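Local coordinates for TarM (Staphylococcus aureus subsp. aureus 21178, PDB 4X7R), which is a GT-B-fold protein of the group 1 glycosyl transferase family that binds uridine-5'-diphosphate, at residues V350-G356 with N376-Y382; F393-T399 with R417-F422. The protein carries 1 engineered substitution. All coordinates share one frame. Residues are numbered along the deposited sequence.

Interaction 1 of 2, residues V350-G356 with N376-Y382. With UDP (uridine-5'-diphosphate), chain E.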
loop_
_atom_site.group_PDB
_atom_site.type_symbol
_atom_site.label_atom_id
_atom_site.label_comp_id
_atom_site.label_asym_id
_atom_site.label_seq_id
_atom_site.Cartn_x
_atom_site.Cartn_y
_atom_site.Cartn_z
ATOM N N VAL A 350 0.996 24.046 22.710
ATOM C CA VAL A 350 1.253 23.339 21.456
ATOM C C VAL A 350 0.581 21.954 21.361
ATOM O O VAL A 350 0.750 21.109 22.242
ATOM C CB VAL A 350 2.755 23.376 21.044
ATOM C CG1 VAL A 350 3.652 22.865 22.157
ATOM C CG2 VAL A 350 3.023 22.632 19.731
ATOM N N LYS A 351 -0.202 21.756 20.288
ATOM C CA LYS A 351 -0.933 20.529 19.996
ATOM C C LYS A 351 -0.215 19.713 18.913
ATOM O O LYS A 351 0.357 20.286 17.982
ATOM C CB LYS A 351 -2.363 20.853 19.523
ATOM C CG LYS A 351 -3.320 21.352 20.611
ATOM C CD LYS A 351 -4.747 21.592 20.063
ATOM C CE LYS A 351 -5.560 20.330 19.816
ATOM N NZ LYS A 351 -6.743 20.580 18.949
ATOM N N PHE A 352 -0.277 18.375 19.021
ATOM C CA PHE A 352 0.304 17.454 18.055
ATOM C C PHE A 352 -0.812 16.574 17.513
ATOM O O PHE A 352 -1.447 15.833 18.272
ATOM C CB PHE A 352 1.454 16.628 18.669
ATOM C CG PHE A 352 2.729 17.398 18.946
ATOM C CD1 PHE A 352 2.831 18.241 20.048
ATOM C CD2 PHE A 352 3.840 17.253 18.125
ATOM C CE1 PHE A 352 4.006 18.959 20.297
ATOM C CE2 PHE A 352 5.021 17.964 18.384
ATOM C CZ PHE A 352 5.094 18.814 19.465
ATOM N N HIS A 353 -1.095 16.714 16.202
ATOM C CA HIS A 353 -2.124 15.963 15.482
ATOM C C HIS A 353 -1.453 14.887 14.654
ATOM O O HIS A 353 -0.754 15.200 13.682
ATOM C CB HIS A 353 -2.945 16.887 14.566
ATOM C CG HIS A 353 -3.886 17.815 15.271
ATOM N ND1 HIS A 353 -4.918 18.432 14.591
ATOM C CD2 HIS A 353 -3.915 18.217 16.565
ATOM C CE1 HIS A 353 -5.535 19.185 15.484
ATOM N NE2 HIS A 353 -4.965 19.086 16.684
ATOM N N ILE A 354 -1.658 13.617 15.036
ATOM C CA ILE A 354 -1.046 12.486 14.357
ATOM C C ILE A 354 -2.106 11.685 13.611
ATOM O O ILE A 354 -2.966 11.063 14.237
ATOM C CB ILE A 354 -0.170 11.624 15.324
ATOM C CG1 ILE A 354 0.810 12.508 16.150
ATOM C CG2 ILE A 354 0.576 10.519 14.561
ATOM C CD1 ILE A 354 1.578 11.803 17.244
ATOM N N TYR A 355 -2.040 11.705 12.266
ATOM C CA TYR A 355 -2.967 10.986 11.397
ATOM C C TYR A 355 -2.367 9.711 10.852
ATOM O O TYR A 355 -1.158 9.648 10.604
ATOM C CB TYR A 355 -3.423 11.871 10.228
ATOM C CG TYR A 355 -4.373 12.977 10.632
ATOM C CD1 TYR A 355 -3.895 14.212 11.065
ATOM C CD2 TYR A 355 -5.756 12.798 10.561
ATOM C CE1 TYR A 355 -4.765 15.240 11.419
ATOM C CE2 TYR A 355 -6.635 13.824 10.911
ATOM C CZ TYR A 355 -6.131 15.038 11.347
ATOM O OH TYR A 355 -6.979 16.056 11.689
ATOM N N GLY A 356 -3.229 8.726 10.625
ATOM C CA GLY A 356 -2.857 7.439 10.058
ATOM C C GLY A 356 -3.226 6.261 10.928
ATOM O O GLY A 356 -3.800 6.431 12.009
ATOM N N ASN A 376 -2.466 17.059 24.833
ATOM C CA ASN A 376 -1.670 17.746 23.810
ATOM C C ASN A 376 -1.396 16.937 22.538
ATOM O O ASN A 376 -1.159 17.528 21.484
ATOM C CB ASN A 376 -0.350 18.231 24.406
ATOM C CG ASN A 376 -0.501 19.273 25.488
ATOM O OD1 ASN A 376 -0.817 18.967 26.641
ATOM N ND2 ASN A 376 -0.263 20.527 25.142
ATOM N N VAL A 377 -1.378 15.602 22.641
ATOM C CA VAL A 377 -1.098 14.715 21.513
ATOM C C VAL A 377 -2.362 13.906 21.182
ATOM O O VAL A 377 -2.898 13.225 22.055
ATOM C CB VAL A 377 0.149 13.829 21.776
ATOM C CG1 VAL A 377 0.455 12.938 20.581
ATOM C CG2 VAL A 377 1.364 14.680 22.134
ATOM N N PHE A 378 -2.835 13.992 19.923
ATOM C CA PHE A 378 -4.067 13.334 19.497
ATOM C C PHE A 378 -3.937 12.431 18.273
ATOM O O PHE A 378 -3.634 12.896 17.171
ATOM C CB PHE A 378 -5.194 14.371 19.310
ATOM C CG PHE A 378 -5.406 15.267 20.510
ATOM C CD1 PHE A 378 -6.249 14.880 21.546
ATOM C CD2 PHE A 378 -4.750 16.490 20.613
ATOM C CE1 PHE A 378 -6.435 15.704 22.659
ATOM C CE2 PHE A 378 -4.927 17.304 21.736
ATOM C CZ PHE A 378 -5.774 16.909 22.746
ATOM N N LEU A 379 -4.189 11.132 18.476
ATOM C CA LEU A 379 -4.180 10.111 17.431
ATOM C C LEU A 379 -5.523 10.227 16.698
ATOM O O LEU A 379 -6.544 9.688 17.139
ATOM C CB LEU A 379 -3.968 8.716 18.056
ATOM C CG LEU A 379 -2.551 8.116 18.018
ATOM C CD1 LEU A 379 -1.462 9.128 18.409
ATOM C CD2 LEU A 379 -2.463 6.890 18.901
ATOM N N LYS A 380 -5.512 11.015 15.610
ATOM C CA LYS A 380 -6.679 11.390 14.805
ATOM C C LYS A 380 -7.158 10.406 13.730
ATOM O O LYS A 380 -8.099 10.716 12.990
ATOM C CB LYS A 380 -6.535 12.834 14.279
ATOM C CG LYS A 380 -6.472 13.874 15.394
ATOM C CD LYS A 380 -6.772 15.275 14.911
ATOM C CE LYS A 380 -8.188 15.701 15.228
ATOM N NZ LYS A 380 -8.431 17.121 14.860
ATOM N N GLY A 381 -6.555 9.220 13.683
ATOM C CA GLY A 381 -6.910 8.186 12.707
ATOM C C GLY A 381 -6.523 8.520 11.274
ATOM O O GLY A 381 -5.951 9.581 11.012
ATOM N N TYR A 382 -6.841 7.620 10.329
ATOM C CA TYR A 382 -6.526 7.815 8.913
ATOM C C TYR A 382 -7.325 8.955 8.304
ATOM O O TYR A 382 -8.509 9.115 8.607
ATOM C CB TYR A 382 -6.740 6.515 8.103
ATOM C CG TYR A 382 -6.153 6.572 6.706
ATOM C CD1 TYR A 382 -4.840 6.182 6.463
ATOM C CD2 TYR A 382 -6.902 7.039 5.635
ATOM C CE1 TYR A 382 -4.295 6.239 5.184
ATOM C CE2 TYR A 382 -6.367 7.105 4.351
ATOM C CZ TYR A 382 -5.058 6.716 4.134
ATOM O OH TYR A 382 -4.528 6.778 2.871
HETATM N N1 UDP E . -1.609 9.343 3.791
HETATM C C2 UDP E . -2.926 9.764 3.768
HETATM N N3 UDP E . -3.577 9.710 4.978
HETATM C C4 UDP E . -3.067 9.265 6.178
HETATM C C5 UDP E . -1.707 8.794 6.119
HETATM C C6 UDP E . -1.033 8.847 4.954
HETATM O O2 UDP E . -3.482 10.158 2.752
HETATM O O4 UDP E . -3.776 9.321 7.200
HETATM C "C1'" UDP E . -0.816 9.569 2.556
HETATM C "C2'" UDP E . -0.069 10.899 2.529
HETATM O "O2'" UDP E . -0.903 11.942 2.053
HETATM C "C3'" UDP E . 1.066 10.588 1.552
HETATM C "C4'" UDP E . 1.348 9.112 1.811
HETATM O "O4'" UDP E . 0.170 8.566 2.450
HETATM O "O3'" UDP E . 0.807 10.862 0.174
HETATM C "C5'" UDP E . 2.568 8.841 2.654
HETATM O "O5'" UDP E . 3.715 9.086 1.811
HETATM P PA UDP E . 5.248 9.048 2.286
HETATM O O1A UDP E . 6.118 9.032 1.089
HETATM O O2A UDP E . 5.522 10.287 3.153
HETATM O O3A UDP E . 5.463 7.755 3.137
HETATM P PB UDP E . 5.143 6.205 2.871
HETATM O O1B UDP E . 5.370 5.880 1.417
HETATM O O2B UDP E . 3.690 5.890 3.243
HETATM O O3B UDP E . 6.092 5.362 3.700
#

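Interaction 2 of 2, residues F393-T399 with R417-F422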
loop_
_atom_site.group_PDB
_atom_site.type_symbol
_atom_site.label_atom_id
_atom_site.label_comp_id
_atom_site.label_asym_id
_atom_site.label_seq_id
_atom_site.Cartn_x
_atom_site.Cartn_y
_atom_site.Cartn_z
ATOM N N PHE A 393 -2.505 22.775 10.311
ATOM C CA PHE A 393 -1.178 22.735 10.940
ATOM C C PHE A 393 -0.362 23.999 10.700
ATOM O O PHE A 393 -0.430 24.575 9.617
ATOM C CB PHE A 393 -0.365 21.500 10.496
ATOM C CG PHE A 393 -1.061 20.158 10.384
ATOM C CD1 PHE A 393 -1.965 19.734 11.357
ATOM C CD2 PHE A 393 -0.734 19.272 9.361
ATOM C CE1 PHE A 393 -2.581 18.478 11.266
ATOM C CE2 PHE A 393 -1.344 18.013 9.275
ATOM C CZ PHE A 393 -2.264 17.624 10.225
ATOM N N LYS A 394 0.415 24.425 11.714
ATOM C CA LYS A 394 1.328 25.575 11.636
ATOM C C LYS A 394 2.652 25.096 10.982
ATOM O O LYS A 394 3.283 25.826 10.210
ATOM C CB LYS A 394 1.586 26.148 13.044
ATOM C CG LYS A 394 2.410 27.429 13.047
ATOM C CD LYS A 394 2.231 28.213 14.318
ATOM C CE LYS A 394 2.858 29.576 14.190
ATOM N NZ LYS A 394 2.480 30.455 15.323
ATOM N N LEU A 395 3.047 23.851 11.308
ATOM C CA LEU A 395 4.224 23.168 10.786
ATOM C C LEU A 395 4.029 21.661 10.850
ATOM O O LEU A 395 3.112 21.165 11.511
ATOM C CB LEU A 395 5.532 23.605 11.488
ATOM C CG LEU A 395 5.664 23.276 12.972
ATOM C CD1 LEU A 395 6.756 22.264 13.213
ATOM C CD2 LEU A 395 5.934 24.512 13.755
ATOM N N VAL A 396 4.894 20.938 10.151
ATOM C CA VAL A 396 4.871 19.485 10.087
ATOM C C VAL A 396 6.224 18.957 10.577
ATOM O O VAL A 396 7.246 19.641 10.499
ATOM C CB VAL A 396 4.426 18.997 8.674
ATOM C CG1 VAL A 396 4.875 17.576 8.368
ATOM C CG2 VAL A 396 2.914 19.137 8.504
ATOM N N VAL A 397 6.202 17.767 11.153
ATOM C CA VAL A 397 7.383 17.156 11.722
ATOM C C VAL A 397 7.641 15.765 11.118
ATOM O O VAL A 397 6.688 15.060 10.751
ATOM C CB VAL A 397 7.242 17.157 13.265
ATOM C CG1 VAL A 397 6.109 16.242 13.723
ATOM C CG2 VAL A 397 8.545 16.810 13.948
ATOM N N SER A 398 8.935 15.392 10.986
ATOM C CA SER A 398 9.348 14.069 10.522
ATOM C C SER A 398 10.471 13.535 11.393
ATOM O O SER A 398 11.542 14.139 11.452
ATOM C CB SER A 398 9.782 14.090 9.061
ATOM O OG SER A 398 10.221 12.791 8.688
ATOM N N THR A 399 10.205 12.418 12.088
ATOM C CA THR A 399 11.180 11.711 12.927
ATOM C C THR A 399 11.602 10.429 12.207
ATOM O O THR A 399 12.358 9.640 12.756
ATOM C CB THR A 399 10.619 11.411 14.346
ATOM O OG1 THR A 399 9.305 10.853 14.231
ATOM C CG2 THR A 399 10.594 12.630 15.227
ATOM N N ARG A 417 3.378 24.593 4.681
ATOM C CA ARG A 417 3.562 24.111 6.054
ATOM C C ARG A 417 5.019 23.656 6.166
ATOM O O ARG A 417 5.404 22.674 5.534
ATOM C CB ARG A 417 2.560 22.968 6.414
ATOM C CG ARG A 417 1.064 23.320 6.220
ATOM C CD ARG A 417 0.732 24.732 6.673
ATOM N NE ARG A 417 -0.694 25.059 6.674
ATOM C CZ ARG A 417 -1.211 26.167 6.143
ATOM N NH1 ARG A 417 -0.438 27.021 5.485
ATOM N NH2 ARG A 417 -2.508 26.415 6.246
ATOM N N PRO A 418 5.883 24.427 6.847
ATOM C CA PRO A 418 7.308 24.038 6.899
ATOM C C PRO A 418 7.544 22.744 7.659
ATOM O O PRO A 418 6.774 22.391 8.554
ATOM C CB PRO A 418 7.997 25.245 7.548
ATOM C CG PRO A 418 6.922 25.942 8.325
ATOM C CD PRO A 418 5.618 25.665 7.621
ATOM N N VAL A 419 8.591 22.022 7.258
ATOM C CA VAL A 419 8.965 20.741 7.855
ATOM C C VAL A 419 10.192 20.876 8.759
ATOM O O VAL A 419 11.155 21.568 8.413
ATOM C CB VAL A 419 9.190 19.660 6.761
ATOM C CG1 VAL A 419 9.533 18.308 7.375
ATOM C CG2 VAL A 419 7.973 19.533 5.856
ATOM N N VAL A 420 10.130 20.207 9.923
ATOM C CA VAL A 420 11.213 19.996 10.882
ATOM C C VAL A 420 11.449 18.450 10.796
ATOM O O VAL A 420 10.595 17.653 11.185
ATOM C CB VAL A 420 10.902 20.530 12.303
ATOM C CG1 VAL A 420 12.114 20.367 13.218
ATOM C CG2 VAL A 420 10.492 22.006 12.251
ATOM N N ALA A 421 12.542 18.051 10.140
ATOM C CA ALA A 421 12.837 16.665 9.855
ATOM C C ALA A 421 14.238 16.229 10.226
ATOM O O ALA A 421 15.179 17.013 10.109
ATOM C CB ALA A 421 12.616 16.403 8.374
ATOM N N PHE A 422 14.389 14.940 10.608
ATOM C CA PHE A 422 15.709 14.374 10.837
ATOM C C PHE A 422 16.386 14.260 9.460
ATOM O O PHE A 422 15.732 13.815 8.510
ATOM C CB PHE A 422 15.627 12.997 11.532
ATOM C CG PHE A 422 15.317 13.005 13.017
ATOM C CD1 PHE A 422 15.763 14.039 13.835
ATOM C CD2 PHE A 422 14.620 11.956 13.604
ATOM C CE1 PHE A 422 15.500 14.031 15.214
ATOM C CE2 PHE A 422 14.357 11.948 14.984
ATOM C CZ PHE A 422 14.804 12.983 15.781
HETATM O O HOH W 1 13.033 12.516 8.803
#

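Interaction 1 of 2, residues V350-G356 with N376-Y382
Main-chain hydrogen bonding joins 350-356 and 376-382 as parallel strands. Phe352 N donates to Asn376 O (2.7 Å), Phe378 N to Phe352 O (2.8 Å), Ile354 N to Phe378 O (3.0 Å) and Lys380 N to Ile354 O (2.9 Å). Regular pairing would next bring Gly356 N to Lys380 O; it bonds instead to Gly381 O (2.9 Å), so one residue is inserted where Gly381 adopts positive phi. At the other end, Asn376 ND2 donates to Val350 O (3.1 Å) and also to Asn348 O, so the Asn376 side chain bridges two carbonyls just before strand 351-355.

Apolar contacts line one face of the sheet: Ile354 CD1 meets Val377 CG1 at 3.7 Å, Phe352 CB meets Val377 CG2 at 4.0 Å, and Ile354 CB meets Leu379 CD1 at 4.2 Å. Helices 333-346 and 361-370 cover this face.

Aromatic contacts mark the opposite face. The Lys380 side chain runs across two rings in CH-pi contact, its CB 3.7 Å from the Tyr355 ring centroid and its CD 4.0 Å from that of His353.

The ligand sits at the C-terminal ends of the strands, where UDP O4 lies over one face of the Tyr382 ring, 3.4 Å from Tyr382 CD1. Tyr382 OH hydrogen-bonds to Lys59 NZ and Lys15 O, both from the N-terminal part of the chain. The parallel strands 351-355 and 377-381, joined through helix 361-370, form a beta-alpha-beta crossover of a Rossmann-like GT-B domain, whose strand ends help to form the UDP pocket.

Interaction 2 of 2, residues F393-T399 with R417-F422
Arg417 opens the second segment with its side chain directed toward the start of the first, NE 3.0 Å from Phe393 O, although the angle there is too poor for a hydrogen bond. The guanidinium is held by carbonyls beyond the pair: NE by Leu390 O, and NH2 by Glu391 O and His314 O.

Pro418 has no amide proton to offer Lys394 O, which instead lies 3.5 Å from Pro418 CD. The regular parallel pattern therefore starts with its carbonyl: Val396 N donates to Pro418 O (2.9 Å).

Val419 brings its CA-H to Val396 O (CA to O 3.3 Å) and its CG2 within 4.4 Å of Val396 CG1, while its backbone pairs with Tyr439 in the next strand of the sheet.

Val420 is hydrogen-bonded both ways, its N to Val396 O (3.0 Å) and its O from Ser398 N (2.8 Å); on the face covered by helix 446-457, its CG2 packs 3.9 Å from Leu395 CD1.

Ala421 is small enough for a close approach, its CB 3.7 Å from Ser398 CB.

Phe422 N donates to Ser398 O (3.1 Å), and its ring meets Thr399 O edge-on, with CD2 3.3 Å from that oxygen. Water 1 links Ser398 OG (2.8 Å) and Phe422 O (3.0 Å).

Four interstrand hydrogen bonds within a fully buried setting of valine, leucine and alanine imply a hydrophobic interior sheet pairing, with polar side-chain groups confined mainly to its two ends.

Overall arrangement
Both interactions belong to the six-stranded parallel sheet of the C-terminal Rossmann-like domain, with their centres about 13 Å apart. Along the chain they come in series, each closing one beta-alpha-beta unit, through helix 361-370 in interaction 1 and helix 407-414 in interaction 2. Across the sheet, strand 320-324 separates the two pairs, bonding to 351-355 along one edge and to 395-398 along the other, so the sheet grows in both directions from it. Phe393 links the pairs directly: its CZ lies 3.7 Å from Tyr355 CE1 and its CE1 3.7 Å from His353 CB. Interaction 1 ends in the UDP pocket, whereas interaction 2 is a buried pairing inside the sheet, its Ser398 side chain about 8 Å from UDP.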